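Local coordinates for protein globin (Geobacter sulfurreducens, PDB 2W31) that serves as the haem-binding globin domain of a globin-coupled sensor, with a six-coordinate haem iron, and probably takes part in oxygen binding, at residues 113-118 with 130-135. Sequence-based numbering, arbitrary orientation.
Sequences FTLSII and QRREAV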
ATOM      1  N   PHE A 113      -1.923   0.758 -11.549  1.00 12.92           N
ATOM      2  CA  PHE A 113      -2.334   0.127 -12.807  1.00 13.66           C
ATOM      3  C   PHE A 113      -3.661  -0.614 -12.610  1.00 13.13           C
ATOM      4  O   PHE A 113      -4.601  -0.505 -13.447  1.00 14.11           O
ATOM      5  CB  PHE A 113      -1.255  -0.869 -13.234  1.00 13.96           C
ATOM      6  CG  PHE A 113      -1.553  -1.588 -14.557  1.00 16.36           C
ATOM      7  CD1 PHE A 113      -1.132  -1.063 -15.792  1.00 17.58           C
ATOM      8  CD2 PHE A 113      -2.264  -2.791 -14.549  1.00 18.00           C
ATOM      9  CE1 PHE A 113      -1.431  -1.722 -16.991  1.00 18.45           C
ATOM     10  CE2 PHE A 113      -2.544  -3.479 -15.761  1.00 19.53           C
ATOM     11  CZ  PHE A 113      -2.146  -2.927 -16.961  1.00 19.49           C
ATOM     12  N   THR A 114      -3.747  -1.396 -11.526  1.00 13.15           N
ATOM     13  CA  THR A 114      -4.932  -2.228 -11.291  1.00 12.95           C
ATOM     14  C   THR A 114      -6.152  -1.397 -10.933  1.00 13.29           C
ATOM     15  O   THR A 114      -7.268  -1.683 -11.411  1.00 13.46           O
ATOM     16  CB  THR A 114      -4.624  -3.257 -10.213  1.00 13.56           C
ATOM     17  OG1 THR A 114      -3.441  -3.964 -10.598  1.00 13.14           O
ATOM     18  CG2 THR A 114      -5.758  -4.281 -10.097  1.00 13.50           C
ATOM     19  N   LEU A 115      -5.960  -0.310 -10.186  1.00 13.26           N
ATOM     20  CA  LEU A 115      -7.110   0.518  -9.866  1.00 14.30           C
ATOM     21  C   LEU A 115      -7.619   1.262 -11.099  1.00 13.93           C
ATOM     22  O   LEU A 115      -8.848   1.586 -11.171  1.00 15.56           O
ATOM     23  CB  LEU A 115      -6.843   1.475  -8.686  1.00 14.58           C
ATOM     24  CG  LEU A 115      -6.628   0.760  -7.355  1.00 18.66           C
ATOM     25  CD1 LEU A 115      -6.820   1.804  -6.209  1.00 19.54           C
ATOM     26  CD2 LEU A 115      -7.348  -0.524  -7.039  1.00 21.46           C
ATOM     27  N   SER A 116      -6.715   1.565 -12.024  1.00 14.94           N
ATOM     28  CA  SER A 116      -7.169   2.170 -13.286  1.00 16.17           C
ATOM     29  C   SER A 116      -7.999   1.190 -14.106  1.00 16.73           C
ATOM     30  O   SER A 116      -9.016   1.600 -14.693  1.00 18.50           O
ATOM     31  CB  SER A 116      -6.016   2.772 -14.071  1.00 16.88           C
ATOM     32  OG  SER A 116      -5.782   4.054 -13.501  1.00 19.14           O
ATOM     33  N   ILE A 117      -7.607  -0.088 -14.148  1.00 16.90           N
ATOM     34  CA  ILE A 117      -8.474  -1.120 -14.800  1.00 17.75           C
ATOM     35  C   ILE A 117      -9.864  -1.154 -14.176  1.00 17.51           C
ATOM     36  O   ILE A 117     -10.898  -1.206 -14.893  1.00 18.04           O
ATOM     37  CB  ILE A 117      -7.853  -2.553 -14.654  1.00 17.84           C
ATOM     38  CG1 ILE A 117      -6.573  -2.657 -15.475  1.00 20.35           C
ATOM     39  CG2 ILE A 117      -8.841  -3.686 -15.038  1.00 19.43           C
ATOM     40  CD1 ILE A 117      -5.889  -4.036 -15.238  1.00 23.66           C
ATOM     41  N   ILE A 118      -9.931  -1.097 -12.853  1.00 17.21           N
ATOM     42  CA  ILE A 118     -11.218  -1.123 -12.175  1.00 17.89           C
ATOM     43  C   ILE A 118     -12.029   0.119 -12.519  1.00 18.15           C
ATOM     44  O   ILE A 118     -13.227   0.004 -12.846  1.00 18.87           O
ATOM     45  CB  ILE A 118     -11.034  -1.274 -10.653  1.00 17.84           C
ATOM     46  CG1 ILE A 118     -10.446  -2.659 -10.328  1.00 19.04           C
ATOM     47  CG2 ILE A 118     -12.378  -1.037  -9.939  1.00 18.40           C
ATOM     48  CD1 ILE A 118     -10.126  -2.837  -8.851  1.00 18.42           C
ATOM     49  N   GLN A 130     -16.358  -2.290  -4.165  1.00 14.97           N
ATOM     50  CA  GLN A 130     -16.096  -3.642  -3.694  1.00 15.18           C
ATOM     51  C   GLN A 130     -14.868  -4.273  -4.352  1.00 14.86           C
ATOM     52  O   GLN A 130     -14.068  -4.923  -3.650  1.00 13.75           O
ATOM     53  CB  GLN A 130     -17.337  -4.526  -3.892  1.00 17.94           C
ATOM     54  CG  GLN A 130     -18.464  -4.256  -2.897  1.00 21.10           C
ATOM     55  CD  GLN A 130     -19.642  -5.224  -3.111  1.00 28.07           C
ATOM     56  OE1 GLN A 130     -19.506  -6.226  -3.812  1.00 30.75           O
ATOM     57  NE2 GLN A 130     -20.807  -4.917  -2.505  1.00 31.05           N
ATOM     58  N   ARG A 131     -14.701  -4.068  -5.658  1.00 13.85           N
ATOM     59  CA  ARG A 131     -13.532  -4.600  -6.388  1.00 13.79           C
ATOM     60  C   ARG A 131     -12.240  -3.882  -5.982  1.00 12.30           C
ATOM     61  O   ARG A 131     -11.211  -4.543  -5.757  1.00 13.42           O
ATOM     62  CB  ARG A 131     -13.758  -4.545  -7.904  1.00 14.39           C
ATOM     63  CG  ARG A 131     -14.760  -5.621  -8.349  1.00 15.34           C
ATOM     64  CD  ARG A 131     -15.499  -5.286  -9.650  1.00 17.05           C
ATOM     65  NE  ARG A 131     -16.442  -6.366  -9.972  1.00 19.49           N
ATOM     66  CZ  ARG A 131     -17.597  -6.584  -9.351  1.00 20.33           C
ATOM     67  NH1 ARG A 131     -18.005  -5.790  -8.367  1.00 20.59           N
ATOM     68  NH2 ARG A 131     -18.355  -7.633  -9.709  1.00 22.27           N
ATOM     69  N   ARG A 132     -12.309  -2.552  -5.817  1.00 12.53           N
ATOM     70  CA  ARG A 132     -11.146  -1.813  -5.340  0.50 12.02           C
ATOM     71  C   ARG A 132     -10.763  -2.298  -3.938  1.00 11.20           C
ATOM     72  O   ARG A 132      -9.552  -2.477  -3.650  1.00 11.68           O
ATOM     73  CB  ARG A 132     -11.415  -0.300  -5.339  0.50 12.74           C
ATOM     74  CG  ARG A 132     -10.155   0.545  -5.127  0.50 13.01           C
ATOM     75  CD  ARG A 132     -10.457   2.028  -5.024  0.50 14.65           C
ATOM     76  NE  ARG A 132     -11.402   2.335  -3.941  0.50 12.64           N
ATOM     77  CZ  ARG A 132     -12.621   2.850  -4.113  0.50 14.44           C
ATOM     78  NH1 ARG A 132     -13.069   3.139  -5.321  0.50 13.39           N
ATOM     79  NH2 ARG A 132     -13.394   3.082  -3.060  0.50 13.87           N
ATOM     80  N   GLU A 133     -11.760  -2.475  -3.047  1.00 11.65           N
ATOM     81  CA  GLU A 133     -11.415  -2.906  -1.692  1.00 11.97           C
ATOM     82  C   GLU A 133     -10.724  -4.286  -1.676  1.00 11.26           C
ATOM     83  O   GLU A 133      -9.759  -4.483  -0.944  1.00 10.81           O
ATOM     84  CB  GLU A 133     -12.645  -2.912  -0.767  1.00 13.24           C
ATOM     85  CG  GLU A 133     -13.144  -1.476  -0.380  1.00 15.70           C
ATOM     86  CD  GLU A 133     -14.503  -1.453   0.317  1.00 20.45           C
ATOM     87  OE1 GLU A 133     -15.270  -2.426   0.182  1.00 25.55           O
ATOM     88  OE2 GLU A 133     -14.835  -0.415   0.924  1.00 25.54           O
ATOM     89  N   ALA A 134     -11.192  -5.225  -2.521  1.00 10.85           N
ATOM     90  CA  ALA A 134     -10.598  -6.567  -2.572  1.00 10.73           C
ATOM     91  C   ALA A 134      -9.140  -6.477  -3.083  1.00 10.92           C
ATOM     92  O   ALA A 134      -8.241  -7.149  -2.554  1.00 11.20           O
ATOM     93  CB  ALA A 134     -11.430  -7.490  -3.503  1.00 12.14           C
ATOM     94  N   VAL A 135      -8.921  -5.694  -4.151  1.00 11.28           N
ATOM     95  CA  VAL A 135      -7.574  -5.565  -4.746  1.00 10.72           C
ATOM     96  C   VAL A 135      -6.630  -4.886  -3.744  1.00 10.72           C
ATOM     97  O   VAL A 135      -5.483  -5.327  -3.564  1.00 10.33           O
ATOM     98  CB  VAL A 135      -7.618  -4.747  -6.048  1.00 12.65           C
ATOM     99  CG1 VAL A 135      -6.239  -4.220  -6.435  1.00 13.47           C
ATOM    100  CG2 VAL A 135      -8.240  -5.602  -7.152  1.00 12.35           C
TER
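Leu115 lays its forked end against the aliphatic part of Arg132, the two side chains crossing at about a right angle. From CB, CG turns anti to the carbonyl carbon (chi1 -66°) and lies 4.2 Å from Arg132 CG. Beyond it the branches part: CD1 rests on Arg132 CG and CD, 3.8 Å from the latter, while CD2 approaches Arg132 CG to 3.6 Å and also reaches Val135 CG1 at 3.9 Å. An alanine in place of Leu115 would probably open a gap beside Arg132 CG and CD and leave their chain freer to shift. Val135 points toward segment 113-118 and divides its methyls: CG1 meets Thr114 CG2 at 3.7 Å, and CG2 touches Ile118 CD1 at 3.8 Å. The contact joins helices 100-121 and 125-151, the last two of this globin domain and the G-H helical hairpin of the globin fold; segments 113-118 and 130-135 run antiparallel at 163°, their axes 10.0 Å apart at closest approach. One turn along from Thr114, Ile118 extends CD1 onto the opposite backbone, 3.7 Å from Arg131 O and equally near Arg132 N. Thr114 OG1 is hydrogen-bonded to Val110 O within its own helix, leaving its methyl to the packing. In the conformer described, one of two deposited, Arg132 NH1 hydrogen-bonds Gln119 OE1 of the second subunit, whose Leu115 also packs on this arginine.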